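Local coordinates for ferredoxin--NADP reductase, apicoplast (Plasmodium falciparum, PDB 3JQQ), which transfers electrons between ferredoxin and NADP(H) through a bound FAD in the apicoplast, and may thereby serve the last step of isoprenoid precursor synthesis, at residues N172-A177 / T212-V217; I182-S187 / Y282-K287; K278-I283 / K308-V313; V259-Y264 / R290-D295. The protein carries 1 engineered substitution. One frame throughout, in Å; residues are numbered along the deposited sequence.

Contact 1: residues N172-A177 / T212-V217. With A2P (adenosine-2'-5'-diphosphate), chain J.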
# COMPACT_ATOMS: atom_id res chain seq x y z
N ASN B 172 30.18 -3.49 5.00
CA ASN B 172 29.59 -3.16 3.72
C ASN B 172 28.08 -3.33 3.73
O ASN B 172 27.55 -4.09 4.54
CB ASN B 172 30.21 -4.02 2.62
CG ASN B 172 31.73 -4.01 2.66
OD1 ASN B 172 32.36 -2.96 2.61
ND2 ASN B 172 32.33 -5.19 2.77
N PHE B 173 27.38 -2.64 2.84
CA PHE B 173 25.92 -2.69 2.81
C PHE B 173 25.35 -2.80 1.40
O PHE B 173 25.96 -2.35 0.43
CB PHE B 173 25.32 -1.43 3.46
CG PHE B 173 25.71 -1.24 4.90
CD1 PHE B 173 26.71 -0.35 5.25
CD2 PHE B 173 25.04 -1.92 5.91
CE1 PHE B 173 27.06 -0.16 6.58
CE2 PHE B 173 25.38 -1.73 7.23
CZ PHE B 173 26.39 -0.85 7.57
N ILE B 174 24.17 -3.40 1.32
CA ILE B 174 23.31 -3.28 0.15
C ILE B 174 21.97 -2.73 0.63
O ILE B 174 21.26 -3.39 1.39
CB ILE B 174 23.07 -4.63 -0.54
CG1 ILE B 174 24.38 -5.17 -1.14
CG2 ILE B 174 22.00 -4.51 -1.62
CD1 ILE B 174 24.28 -6.60 -1.63
N PHE B 175 21.63 -1.52 0.20
CA PHE B 175 20.35 -0.93 0.54
C PHE B 175 19.41 -1.00 -0.66
O PHE B 175 19.77 -0.59 -1.76
CB PHE B 175 20.50 0.54 0.97
CG PHE B 175 21.41 0.75 2.15
CD1 PHE B 175 22.26 1.85 2.19
CD2 PHE B 175 21.42 -0.13 3.21
CE1 PHE B 175 23.10 2.06 3.26
CE2 PHE B 175 22.26 0.07 4.29
CZ PHE B 175 23.10 1.17 4.32
N ILE B 176 18.21 -1.52 -0.44
CA ILE B 176 17.21 -1.60 -1.50
C ILE B 176 15.97 -0.80 -1.11
O ILE B 176 15.42 -0.99 -0.03
CB ILE B 176 16.84 -3.07 -1.81
CG1 ILE B 176 18.07 -3.81 -2.34
CG2 ILE B 176 15.70 -3.13 -2.81
CD1 ILE B 176 17.90 -5.32 -2.40
N ALA B 177 15.54 0.11 -1.98
CA ALA B 177 14.46 1.03 -1.64
C ALA B 177 13.49 1.32 -2.78
O ALA B 177 13.83 1.19 -3.96
CB ALA B 177 15.03 2.34 -1.09
N THR B 212 26.08 -0.32 -1.70
CA THR B 212 25.42 -0.41 -2.99
C THR B 212 23.93 -0.14 -2.82
O THR B 212 23.25 -0.82 -2.05
CB THR B 212 25.61 -1.80 -3.64
OG1 THR B 212 26.98 -2.18 -3.55
CG2 THR B 212 25.17 -1.77 -5.09
N ILE B 213 23.43 0.85 -3.54
CA ILE B 213 22.05 1.27 -3.39
C ILE B 213 21.23 0.98 -4.64
O ILE B 213 21.60 1.37 -5.74
CB ILE B 213 21.96 2.77 -3.05
CG1 ILE B 213 22.89 3.10 -1.87
CG2 ILE B 213 20.52 3.16 -2.73
CD1 ILE B 213 22.60 4.42 -1.22
N TYR B 214 20.12 0.29 -4.44
CA TYR B 214 19.17 0.03 -5.51
C TYR B 214 17.88 0.76 -5.18
O TYR B 214 17.21 0.44 -4.19
CB TYR B 214 18.91 -1.47 -5.65
CG TYR B 214 20.14 -2.28 -5.97
CD1 TYR B 214 20.79 -3.02 -4.98
CD2 TYR B 214 20.66 -2.32 -7.26
CE1 TYR B 214 21.92 -3.77 -5.27
CE2 TYR B 214 21.79 -3.07 -7.55
CZ TYR B 214 22.41 -3.79 -6.56
OH TYR B 214 23.53 -4.53 -6.85
N TYR B 215 17.53 1.75 -5.99
CA TYR B 215 16.46 2.67 -5.63
C TYR B 215 15.47 2.81 -6.78
O TYR B 215 15.80 3.30 -7.85
CB TYR B 215 17.07 4.03 -5.24
CG TYR B 215 16.10 5.05 -4.69
CD1 TYR B 215 14.91 4.66 -4.09
CD2 TYR B 215 16.40 6.41 -4.74
CE1 TYR B 215 14.03 5.60 -3.58
CE2 TYR B 215 15.53 7.35 -4.23
CZ TYR B 215 14.35 6.94 -3.65
OH TYR B 215 13.48 7.88 -3.14
N GLY B 216 14.24 2.37 -6.52
CA GLY B 216 13.18 2.43 -7.52
C GLY B 216 12.24 3.59 -7.28
O GLY B 216 11.66 3.73 -6.20
N VAL B 217 12.10 4.44 -8.29
CA VAL B 217 11.19 5.57 -8.26
C VAL B 217 10.59 5.73 -9.65
O VAL B 217 10.99 5.05 -10.58
CB VAL B 217 11.90 6.87 -7.82
CG1 VAL B 217 12.29 6.80 -6.35
CG2 VAL B 217 13.12 7.13 -8.69
P1 A2P J . 4.82 2.51 -10.40
O1P A2P J . 4.55 1.35 -11.32
O2P A2P J . 3.86 2.62 -9.24
O3P A2P J . 5.08 3.82 -11.12
P2 A2P J . 5.36 4.82 -4.60
O4P A2P J . 6.17 4.79 -3.32
O5P A2P J . 4.02 4.14 -4.50
O6P A2P J . 5.34 6.17 -5.28
O5' A2P J . 6.20 3.89 -5.61
C5' A2P J . 7.63 3.93 -5.60
C4' A2P J . 8.15 3.16 -6.81
O4' A2P J . 7.96 1.76 -6.61
C3' A2P J . 7.40 3.53 -8.08
O3' A2P J . 8.35 3.65 -9.15
C2' A2P J . 6.49 2.36 -8.35
O2' A2P J . 6.24 2.16 -9.74
C1' A2P J . 7.37 1.24 -7.81
N9 A2P J . 6.62 -0.03 -7.64
C8 A2P J . 5.29 -0.21 -7.80
N7 A2P J . 4.94 -1.51 -7.60
C5 A2P J . 6.07 -2.19 -7.32
C6 A2P J . 6.44 -3.59 -7.01
N6 A2P J . 5.49 -4.56 -6.95
N1 A2P J . 7.74 -3.87 -6.78
C2 A2P J . 8.69 -2.92 -6.83
N3 A2P J . 8.43 -1.63 -7.11
C4 A2P J . 7.17 -1.21 -7.36
O HOH W 1 28.23 -2.70 -1.38

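Contact 2: residues I182-S187 / Y282-K287. Engineered in segment 282-287: Lys286 (natural residue His). With A2P (adenosine-2'-5'-diphosphate), chain J.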
# COMPACT_ATOMS: atom_id res chain seq x y z
N ILE B 182 13.63 5.21 0.89
CA ILE B 182 15.04 5.59 0.93
C ILE B 182 15.37 6.27 2.27
O ILE B 182 16.53 6.34 2.68
CB ILE B 182 15.43 6.51 -0.26
CG1 ILE B 182 16.95 6.67 -0.35
CG2 ILE B 182 14.75 7.86 -0.15
CD1 ILE B 182 17.66 5.51 -1.02
N SER B 183 14.33 6.72 2.96
CA SER B 183 14.48 7.51 4.19
C SER B 183 15.48 6.96 5.21
O SER B 183 16.42 7.67 5.59
CB SER B 183 13.12 7.76 4.84
OG SER B 183 12.46 8.85 4.22
N PRO B 184 15.29 5.72 5.68
CA PRO B 184 16.23 5.21 6.68
C PRO B 184 17.65 5.06 6.12
O PRO B 184 18.61 5.05 6.89
CB PRO B 184 15.65 3.84 7.05
CG PRO B 184 14.84 3.44 5.87
CD PRO B 184 14.26 4.72 5.33
N TYR B 185 17.77 4.93 4.81
CA TYR B 185 19.08 4.82 4.18
C TYR B 185 19.79 6.17 4.18
O TYR B 185 21.02 6.24 4.30
CB TYR B 185 18.98 4.26 2.76
CG TYR B 185 18.32 2.89 2.70
CD1 TYR B 185 17.41 2.59 1.69
CD2 TYR B 185 18.61 1.92 3.64
CE1 TYR B 185 16.81 1.34 1.63
CE2 TYR B 185 18.01 0.67 3.58
CZ TYR B 185 17.12 0.39 2.58
OH TYR B 185 16.52 -0.86 2.51
N ILE B 186 19.01 7.24 4.05
CA ILE B 186 19.54 8.59 4.18
C ILE B 186 20.04 8.80 5.61
O ILE B 186 21.10 9.39 5.83
CB ILE B 186 18.47 9.65 3.85
CG1 ILE B 186 17.97 9.48 2.41
CG2 ILE B 186 19.01 11.05 4.09
CD1 ILE B 186 19.08 9.42 1.38
N SER B 187 19.27 8.30 6.57
CA SER B 187 19.65 8.37 7.98
C SER B 187 20.97 7.63 8.20
O SER B 187 21.91 8.17 8.81
CB SER B 187 18.55 7.76 8.85
OG SER B 187 18.92 7.76 10.22
N TYR B 282 19.57 -4.73 3.17
CA TYR B 282 18.38 -4.05 3.66
C TYR B 282 17.35 -3.89 2.55
O TYR B 282 17.69 -3.59 1.41
CB TYR B 282 18.74 -2.67 4.22
CG TYR B 282 19.46 -2.72 5.54
CD1 TYR B 282 20.80 -3.09 5.61
CD2 TYR B 282 18.81 -2.38 6.72
CE1 TYR B 282 21.46 -3.13 6.82
CE2 TYR B 282 19.46 -2.42 7.93
CZ TYR B 282 20.79 -2.80 7.98
OH TYR B 282 21.45 -2.84 9.18
N ILE B 283 16.08 -4.08 2.90
CA ILE B 283 14.99 -3.90 1.95
C ILE B 283 13.88 -3.07 2.59
O ILE B 283 13.27 -3.50 3.57
CB ILE B 283 14.43 -5.24 1.47
CG1 ILE B 283 15.50 -6.02 0.69
CG2 ILE B 283 13.19 -5.03 0.62
CD1 ILE B 283 15.17 -7.48 0.48
N CYS B 284 13.64 -1.89 2.04
CA CYS B 284 12.61 -1.00 2.56
C CYS B 284 11.72 -0.46 1.46
O CYS B 284 12.19 0.20 0.52
CB CYS B 284 13.23 0.15 3.34
SG CYS B 284 12.02 1.19 4.19
N GLY B 285 10.42 -0.74 1.55
CA GLY B 285 9.51 -0.35 0.48
C GLY B 285 8.41 -1.37 0.30
O GLY B 285 7.94 -1.98 1.26
N LYS B 286 8.12 -1.62 -0.95
CA LYS B 286 7.04 -2.50 -1.35
C LYS B 286 7.28 -3.96 -0.94
O LYS B 286 8.36 -4.46 -1.08
CB LYS B 286 6.79 -2.41 -2.88
CG LYS B 286 6.45 -1.09 -3.51
CD LYS B 286 5.20 -0.44 -2.97
CE LYS B 286 4.76 0.68 -3.85
NZ LYS B 286 3.81 1.52 -3.23
N LYS B 287 6.23 -4.62 -0.46
CA LYS B 287 6.35 -6.00 0.01
C LYS B 287 6.90 -6.97 -1.04
O LYS B 287 7.63 -7.91 -0.70
CB LYS B 287 5.00 -6.51 0.52
CG LYS B 287 3.89 -6.49 -0.52
CD LYS B 287 2.58 -7.01 0.05
CE LYS B 287 2.12 -6.17 1.22
NZ LYS B 287 0.84 -6.68 1.79
P1 A2P J . 4.82 2.51 -10.40
O1P A2P J . 4.55 1.35 -11.32
O2P A2P J . 3.86 2.62 -9.24
O3P A2P J . 5.08 3.82 -11.12
P2 A2P J . 5.36 4.82 -4.60
O4P A2P J . 6.17 4.79 -3.32
O5P A2P J . 4.02 4.14 -4.50
O6P A2P J . 5.34 6.17 -5.28
O5' A2P J . 6.20 3.89 -5.61
C5' A2P J . 7.63 3.93 -5.60
C4' A2P J . 8.15 3.16 -6.81
O4' A2P J . 7.96 1.76 -6.61
C3' A2P J . 7.40 3.53 -8.08
O3' A2P J . 8.35 3.65 -9.15
C2' A2P J . 6.49 2.36 -8.35
O2' A2P J . 6.24 2.16 -9.74
C1' A2P J . 7.37 1.24 -7.81
N9 A2P J . 6.62 -0.03 -7.64
C8 A2P J . 5.29 -0.21 -7.80
N7 A2P J . 4.94 -1.51 -7.60
C5 A2P J . 6.07 -2.19 -7.32
C6 A2P J . 6.44 -3.59 -7.01
N6 A2P J . 5.49 -4.56 -6.95
N1 A2P J . 7.74 -3.87 -6.78
C2 A2P J . 8.69 -2.92 -6.83
N3 A2P J . 8.43 -1.63 -7.11
C4 A2P J . 7.17 -1.21 -7.36

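Contact 3: residues K278-I283 / K308-V313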
# COMPACT_ATOMS: atom_id res chain seq x y z
N LYS B 278 30.51 -9.77 2.55
CA LYS B 278 29.79 -9.90 3.81
C LYS B 278 28.81 -8.75 4.05
O LYS B 278 28.66 -8.26 5.17
CB LYS B 278 30.78 -10.01 4.98
CG LYS B 278 31.60 -11.28 4.96
CD LYS B 278 32.79 -11.20 5.91
CE LYS B 278 33.70 -12.41 5.74
NZ LYS B 278 34.88 -12.35 6.64
N CYS B 279 28.13 -8.34 2.98
CA CYS B 279 27.21 -7.20 3.03
C CYS B 279 25.99 -7.44 3.92
O CYS B 279 25.39 -8.51 3.90
CB CYS B 279 26.72 -6.85 1.62
SG CYS B 279 27.89 -5.92 0.62
N GLU B 280 25.63 -6.41 4.69
CA GLU B 280 24.33 -6.37 5.34
C GLU B 280 23.31 -5.94 4.30
O GLU B 280 23.48 -4.91 3.64
CB GLU B 280 24.34 -5.39 6.51
CG GLU B 280 25.08 -5.89 7.75
CD GLU B 280 24.34 -7.01 8.46
OE1 GLU B 280 23.09 -6.97 8.51
OE2 GLU B 280 25.01 -7.93 8.98
N LEU B 281 22.26 -6.73 4.14
CA LEU B 281 21.25 -6.47 3.11
C LEU B 281 20.00 -5.87 3.72
O LEU B 281 19.43 -6.41 4.67
CB LEU B 281 20.91 -7.77 2.37
CG LEU B 281 19.84 -7.71 1.28
CD1 LEU B 281 20.23 -6.71 0.20
CD2 LEU B 281 19.62 -9.09 0.68
N TYR B 282 19.57 -4.73 3.17
CA TYR B 282 18.38 -4.05 3.66
C TYR B 282 17.35 -3.89 2.55
O TYR B 282 17.69 -3.59 1.41
CB TYR B 282 18.74 -2.67 4.22
CG TYR B 282 19.46 -2.72 5.54
CD1 TYR B 282 20.80 -3.09 5.61
CD2 TYR B 282 18.81 -2.38 6.72
CE1 TYR B 282 21.46 -3.13 6.82
CE2 TYR B 282 19.46 -2.42 7.93
CZ TYR B 282 20.79 -2.80 7.98
OH TYR B 282 21.45 -2.84 9.18
N ILE B 283 16.08 -4.08 2.90
CA ILE B 283 14.99 -3.90 1.95
C ILE B 283 13.88 -3.07 2.59
O ILE B 283 13.27 -3.50 3.57
CB ILE B 283 14.43 -5.24 1.47
CG1 ILE B 283 15.50 -6.02 0.69
CG2 ILE B 283 13.19 -5.03 0.62
CD1 ILE B 283 15.17 -7.48 0.48
N LYS B 308 20.61 -15.10 7.55
CA LYS B 308 19.35 -14.42 7.82
C LYS B 308 19.51 -13.34 8.89
O LYS B 308 18.61 -12.53 9.10
CB LYS B 308 18.27 -15.43 8.21
CG LYS B 308 17.60 -16.09 7.01
CD LYS B 308 16.98 -17.43 7.37
CE LYS B 308 16.33 -18.06 6.14
NZ LYS B 308 15.97 -19.49 6.37
N LYS B 309 20.66 -13.33 9.56
CA LYS B 309 20.97 -12.28 10.53
C LYS B 309 21.36 -11.03 9.77
O LYS B 309 21.27 -9.91 10.30
CB LYS B 309 22.12 -12.70 11.45
CG LYS B 309 23.51 -12.48 10.86
CD LYS B 309 24.62 -12.65 11.89
CE LYS B 309 24.67 -11.48 12.87
NZ LYS B 309 25.75 -11.64 13.88
N ARG B 310 21.80 -11.22 8.53
CA ARG B 310 22.34 -10.14 7.72
C ARG B 310 21.28 -9.46 6.86
O ARG B 310 21.54 -8.41 6.27
CB ARG B 310 23.46 -10.68 6.83
CG ARG B 310 24.69 -11.16 7.59
CD ARG B 310 25.91 -11.22 6.67
NE ARG B 310 25.97 -12.45 5.89
CZ ARG B 310 26.46 -12.53 4.66
NH1 ARG B 310 26.92 -11.44 4.06
NH2 ARG B 310 26.49 -13.70 4.03
N VAL B 311 20.10 -10.05 6.79
CA VAL B 311 19.02 -9.51 5.96
C VAL B 311 17.99 -8.76 6.80
O VAL B 311 17.55 -9.24 7.84
CB VAL B 311 18.32 -10.62 5.15
CG1 VAL B 311 17.12 -10.07 4.40
CG2 VAL B 311 19.31 -11.27 4.18
N HIS B 312 17.61 -7.57 6.33
CA HIS B 312 16.64 -6.73 7.03
C HIS B 312 15.55 -6.28 6.07
O HIS B 312 15.84 -5.85 4.96
CB HIS B 312 17.33 -5.50 7.62
CG HIS B 312 18.47 -5.82 8.53
ND1 HIS B 312 18.34 -5.84 9.90
CD2 HIS B 312 19.77 -6.12 8.27
CE1 HIS B 312 19.51 -6.14 10.44
NE2 HIS B 312 20.39 -6.32 9.47
N VAL B 313 14.30 -6.37 6.51
CA VAL B 313 13.18 -5.98 5.67
C VAL B 313 12.15 -5.15 6.44
O VAL B 313 11.75 -5.51 7.54
CB VAL B 313 12.49 -7.21 5.05
CG1 VAL B 313 11.91 -8.10 6.14
CG2 VAL B 313 11.40 -6.78 4.07

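Contact 4: residues V259-Y264 / R290-D295. With A2P (adenosine-2'-5'-diphosphate), chain J.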
# COMPACT_ATOMS: atom_id res chain seq x y z
N VAL B 259 12.60 -2.66 -9.18
CA VAL B 259 13.93 -2.73 -8.58
C VAL B 259 14.46 -4.16 -8.42
O VAL B 259 15.66 -4.40 -8.60
CB VAL B 259 14.01 -1.94 -7.24
CG1 VAL B 259 13.28 -2.68 -6.13
CG2 VAL B 259 15.46 -1.69 -6.86
N GLN B 260 13.58 -5.11 -8.12
CA GLN B 260 13.98 -6.51 -8.01
C GLN B 260 14.43 -7.08 -9.34
O GLN B 260 15.30 -7.95 -9.40
CB GLN B 260 12.85 -7.39 -7.47
CG GLN B 260 11.88 -6.70 -6.55
CD GLN B 260 10.80 -5.97 -7.30
OE1 GLN B 260 9.86 -6.57 -7.82
NE2 GLN B 260 10.92 -4.65 -7.36
N ASP B 261 13.82 -6.61 -10.42
CA ASP B 261 14.10 -7.13 -11.75
C ASP B 261 15.48 -6.67 -12.20
O ASP B 261 16.21 -7.41 -12.87
CB ASP B 261 13.03 -6.66 -12.75
CG ASP B 261 11.65 -7.17 -12.40
OD1 ASP B 261 10.71 -6.35 -12.30
OD2 ASP B 261 11.49 -8.39 -12.20
N GLU B 262 15.83 -5.44 -11.83
CA GLU B 262 17.15 -4.90 -12.08
C GLU B 262 18.17 -5.76 -11.36
O GLU B 262 19.20 -6.14 -11.92
CB GLU B 262 17.23 -3.47 -11.55
CG GLU B 262 17.87 -2.47 -12.50
CD GLU B 262 19.22 -2.94 -13.02
OE1 GLU B 262 19.40 -2.96 -14.25
OE2 GLU B 262 20.09 -3.28 -12.19
N ILE B 263 17.85 -6.08 -10.11
CA ILE B 263 18.71 -6.92 -9.29
C ILE B 263 18.81 -8.33 -9.86
O ILE B 263 19.89 -8.92 -9.88
CB ILE B 263 18.22 -6.96 -7.83
CG1 ILE B 263 18.33 -5.57 -7.21
CG2 ILE B 263 19.02 -7.97 -7.03
CD1 ILE B 263 17.76 -5.48 -5.80
N TYR B 264 17.69 -8.86 -10.35
CA TYR B 264 17.70 -10.18 -10.98
C TYR B 264 18.48 -10.15 -12.29
O TYR B 264 19.08 -11.15 -12.69
CB TYR B 264 16.28 -10.71 -11.21
CG TYR B 264 16.26 -12.18 -11.59
CD1 TYR B 264 16.23 -13.17 -10.62
CD2 TYR B 264 16.29 -12.58 -12.93
CE1 TYR B 264 16.22 -14.51 -10.95
CE2 TYR B 264 16.27 -13.92 -13.27
CZ TYR B 264 16.24 -14.88 -12.28
OH TYR B 264 16.22 -16.22 -12.62
N ARG B 290 10.71 -8.37 -1.75
CA ARG B 290 11.26 -9.44 -0.91
C ARG B 290 11.57 -10.76 -1.62
O ARG B 290 12.70 -11.24 -1.57
CB ARG B 290 10.32 -9.70 0.27
CG ARG B 290 10.89 -10.66 1.31
CD ARG B 290 9.79 -11.22 2.19
NE ARG B 290 10.33 -11.84 3.40
CZ ARG B 290 9.66 -12.70 4.17
NH1 ARG B 290 8.42 -13.05 3.84
NH2 ARG B 290 10.22 -13.21 5.25
N TYR B 291 10.57 -11.34 -2.26
CA TYR B 291 10.69 -12.73 -2.72
C TYR B 291 11.64 -12.93 -3.89
O TYR B 291 12.39 -13.91 -3.93
CB TYR B 291 9.30 -13.32 -3.00
CG TYR B 291 8.45 -13.40 -1.76
CD1 TYR B 291 7.57 -12.37 -1.43
CD2 TYR B 291 8.53 -14.49 -0.90
CE1 TYR B 291 6.79 -12.44 -0.29
CE2 TYR B 291 7.75 -14.56 0.24
CZ TYR B 291 6.89 -13.53 0.55
OH TYR B 291 6.11 -13.60 1.68
N LYS B 292 11.64 -12.00 -4.84
CA LYS B 292 12.54 -12.08 -5.98
C LYS B 292 13.99 -12.00 -5.53
O LYS B 292 14.83 -12.78 -5.99
CB LYS B 292 12.22 -10.97 -6.99
CG LYS B 292 12.52 -11.33 -8.43
CD LYS B 292 11.65 -10.52 -9.38
CE LYS B 292 11.55 -11.19 -10.74
NZ LYS B 292 10.53 -10.52 -11.61
N VAL B 293 14.28 -11.08 -4.63
CA VAL B 293 15.64 -10.91 -4.12
C VAL B 293 16.07 -12.10 -3.26
O VAL B 293 17.20 -12.57 -3.36
CB VAL B 293 15.78 -9.61 -3.29
CG1 VAL B 293 17.10 -9.61 -2.53
CG2 VAL B 293 15.68 -8.39 -4.20
N MET B 294 15.17 -12.56 -2.41
CA MET B 294 15.44 -13.65 -1.51
C MET B 294 15.75 -14.95 -2.22
O MET B 294 16.61 -15.65 -1.80
CB MET B 294 14.29 -13.85 -0.54
CG MET B 294 14.19 -12.75 0.46
SD MET B 294 15.67 -12.59 1.44
CE MET B 294 15.25 -13.53 2.87
N ASP B 295 15.06 -15.21 -3.30
CA ASP B 295 15.23 -16.41 -4.06
C ASP B 295 16.60 -16.58 -4.63
O ASP B 295 17.15 -17.63 -4.60
CB ASP B 295 14.19 -16.49 -5.17
CG ASP B 295 12.99 -17.28 -4.75
OD1 ASP B 295 13.18 -18.47 -4.42
OD2 ASP B 295 11.85 -16.74 -4.75
P1 A2P J . 4.82 2.51 -10.40
O1P A2P J . 4.55 1.35 -11.32
O2P A2P J . 3.86 2.62 -9.24
O3P A2P J . 5.08 3.82 -11.12
P2 A2P J . 5.36 4.82 -4.60
O4P A2P J . 6.17 4.79 -3.32
O5P A2P J . 4.02 4.14 -4.50
O6P A2P J . 5.34 6.17 -5.28
O5' A2P J . 6.20 3.89 -5.61
C5' A2P J . 7.63 3.93 -5.60
C4' A2P J . 8.15 3.16 -6.81
O4' A2P J . 7.96 1.76 -6.61
C3' A2P J . 7.40 3.53 -8.08
O3' A2P J . 8.35 3.65 -9.15
C2' A2P J . 6.49 2.36 -8.35
O2' A2P J . 6.24 2.16 -9.74
C1' A2P J . 7.37 1.24 -7.81
N9 A2P J . 6.62 -0.03 -7.64
C8 A2P J . 5.29 -0.21 -7.80
N7 A2P J . 4.94 -1.51 -7.60
C5 A2P J . 6.07 -2.19 -7.32
C6 A2P J . 6.44 -3.59 -7.01
N6 A2P J . 5.49 -4.56 -6.95
N1 A2P J . 7.74 -3.87 -6.78
C2 A2P J . 8.69 -2.92 -6.83
N3 A2P J . 8.43 -1.63 -7.11
C4 A2P J . 7.17 -1.21 -7.36

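Contact 1: residues N172-A177 / T212-V217
Tyr214, Ala177 and Phe175 carry the largest share of a parallel strand pair, 173-177 against 212-217, at the heart of the five-stranded parallel sheet of the NADP-binding domain, the Rossmann-like half of this reductase. The segment axes run 4.7 Å apart and only 7° off parallel. Backbone bonds alternate between the strands in the parallel ladder: Phe175 O takes Tyr214 N, Tyr214 O takes Ala177 N, and Ala177 O takes Gly216 N, while Phe173 O and Thr212 O serve the far end. At that end a water donates to Phe173 O and is also hydrogen-bonded to Thr212 OG1.

The Tyr214 ring lies on the same face as Ile174 and Ile176. Its CG stands anti to the carbonyl carbon (chi1 -60°), beside the backbone N; Ile174 CG2 lies at the ring edge, in plane, 3.7 Å from Tyr214 CE1, while Ile176 CG1 comes 3.9 Å from Tyr214 CD1. Val259 and Ile263 of helix 259-265 touch this tyrosine too, joining the strands to the helix layer. On the opposite face, Phe175 meets Ile213 CD1 at the edge of its ring, 4.3 Å from Phe175 CD1, and stacks on Tyr185. Ala177 CB sits 3.8 Å from Tyr215 CD1; the Tyr215 hydroxyl is bonded outside the pair, to Gly179 O and Leu224 N.

Strand 211-217 ends at the adenosine-2'-5'-diphosphate pocket, as expected for nucleotide binding at the C-terminal edge of such a sheet. Here the ribose meets main chain, Val217 C lying 3.1 Å from O3' of the ligand.

Contact 2: residues I182-S187 / Y282-K287
Tyr185 reaches from helix 183-192 down to Tyr282 and Cys284, making a buried helix-on-sheet contact that lies close to the centre of the molecule, in the NADP-binding domain. The axes of helix 183-187 and strand 282-285 approach to 9.8 Å, with their N-to-C directions 132° apart, and the gap is spanned mainly by the Tyr185 side chain.

The tyrosine does most of this work. Its CG stands anti to the carbonyl carbon (chi1 -58°), and the end of the ring comes down on the strand. Tyr282 CB lies at the ring edge, near its plane, 3.5 Å from Tyr185 CE2, and Cys284 CB approaches Tyr185 CZ obliquely at 4.0 Å. The hydroxyl rests over the backbone of the strand: Tyr185 OH is 3.1 Å from Cys284 N, but the angle is poor and the two are not hydrogen-bonded. Its polar partner is instead Ile176 O on the adjacent strand. Beside it, Pro184 CG touches Cys284 SG at 4.0 Å.

Beyond strand 280-285 the chain moves away from helix 183-192 into the nucleotide pocket. Lys286, an engineered residue in place of histidine, folds back at chi2 (-59°), and its NZ donates to O5P of adenosine-2'-5'-diphosphate at 2.9 Å, while Lys286 CG lies 3.9 Å from C4 of the adenine.

Around the contact, Phe188 of helix 183-192 and Phe160 each meet Tyr282 edge-to-face, and Pro184 packs on Ser104 of strand 101-104, tying this layer to the FAD-binding domain.

Contact 3: residues K278-I283 / K308-V313
Strands 280-283 and 311-313 pair in parallel, with axes 4.6 Å apart and 13° from parallel, strand 311-315 being the edge strand of the five-stranded sheet. Leu281 N bonds to Arg310 O, His312 N to Leu281 O, and Ile283 N to His312 O.

On one face the rings of Tyr282 and His312 lie side by side in an offset stack, centroids 4.2 Å apart and planes only 9° from parallel. His312 CD2 sits over the tyrosine ring, displaced toward its rim, 3.5 Å from Tyr282 CZ. The imidazole is also gripped at its edge: His312 NE2 donates to Glu280 OE1 at 2.9 Å, with the oxygen in the ring plane although the carboxylate is turned 57° from it. Glu280 is bent at chi2, and its CD lies 3.8 Å from Arg310 CA. Arg310 NH1 is hydrogen-bonded to Phe274 O and only weakly to Cys279 O. On the other face Leu281 CD2 meets Val311 CG2 at 4.1 Å.

Stack and carboxylate together fix the rotation of the imidazole, and the nearby Glu280 charge would probably favour a protonated His312.

Contact 4: residues V259-Y264 / R290-D295
An extended Lys292 side chain, with chi2 154°, reaches from helix 289-298 to Asp261, whose CG stands anti to its carbonyl carbon (chi1 -62°). The two helices they join, 259-265 and 289-298, run side by side with segment axes 9.1 Å apart and 14° from parallel, on the face of the Rossmann-like sheet that carries Ile176 and Tyr214.

Lys292 lies across Gln260 on its way: Gln260 CB touches Lys292 CB at 3.7 Å and Lys292 CD at 3.9 Å. The aliphatic part of the lysine thus packs on the first turn of the facing helix while its ammonium continues to the aspartate, where it makes a salt bridge. The modelled separation of Lys292 NZ and Asp261 OD2 is very short, so its exact length is doubtful. Both groups have further partners: NZ donates to Thr255 O of the second subunit, and Asp261 OD1 is bonded to Tyr258 N as well as to Ser256 OG of that subunit. The bridge therefore belongs to the subunit interface as well as to the helix pair.

Deeper toward the sheet the contact is apolar. Val293 CG2 faces Gln260 CB at 4.4 Å, and Ile263 also packs on Ile176 of strand 173-178.

Gln260 belongs to the adenosine-2'-5'-diphosphate pocket. Its chain bends at chi2, and the exact placing of its amide against the adenine is doubtful. Below that polar end, Ile263 and Val293 cross obliquely, with Ile263 CD1 3.9 Å from Val293 CG2.

In the fold
All four contacts belong to the NADP-binding half. Contacts 1 and 3 are strand pairs of one parallel sheet, joined where strand 280-285 lies beside 173-178: Ile174 O to Tyr282 N is 2.8 Å. Contact 2 shares Tyr282 and Ile283 with contact 3 and meets contact 1 from one face, Tyr185 OH lying 2.8 Å from Ile176 O. Contact 4 lies on the other face, where Ile263 CD1 comes 3.4 Å from Ile176 CD1 and Val293 CG1 4.1 Å from Leu281 CD2. Contacts 1, 2 and 4 converge on adenosine-2'-5'-diphosphate, whereas in contact 3 the side chain of Ile283 remains about 9 Å from it. Pro184 of contact 2 lies about 6 Å from FAD.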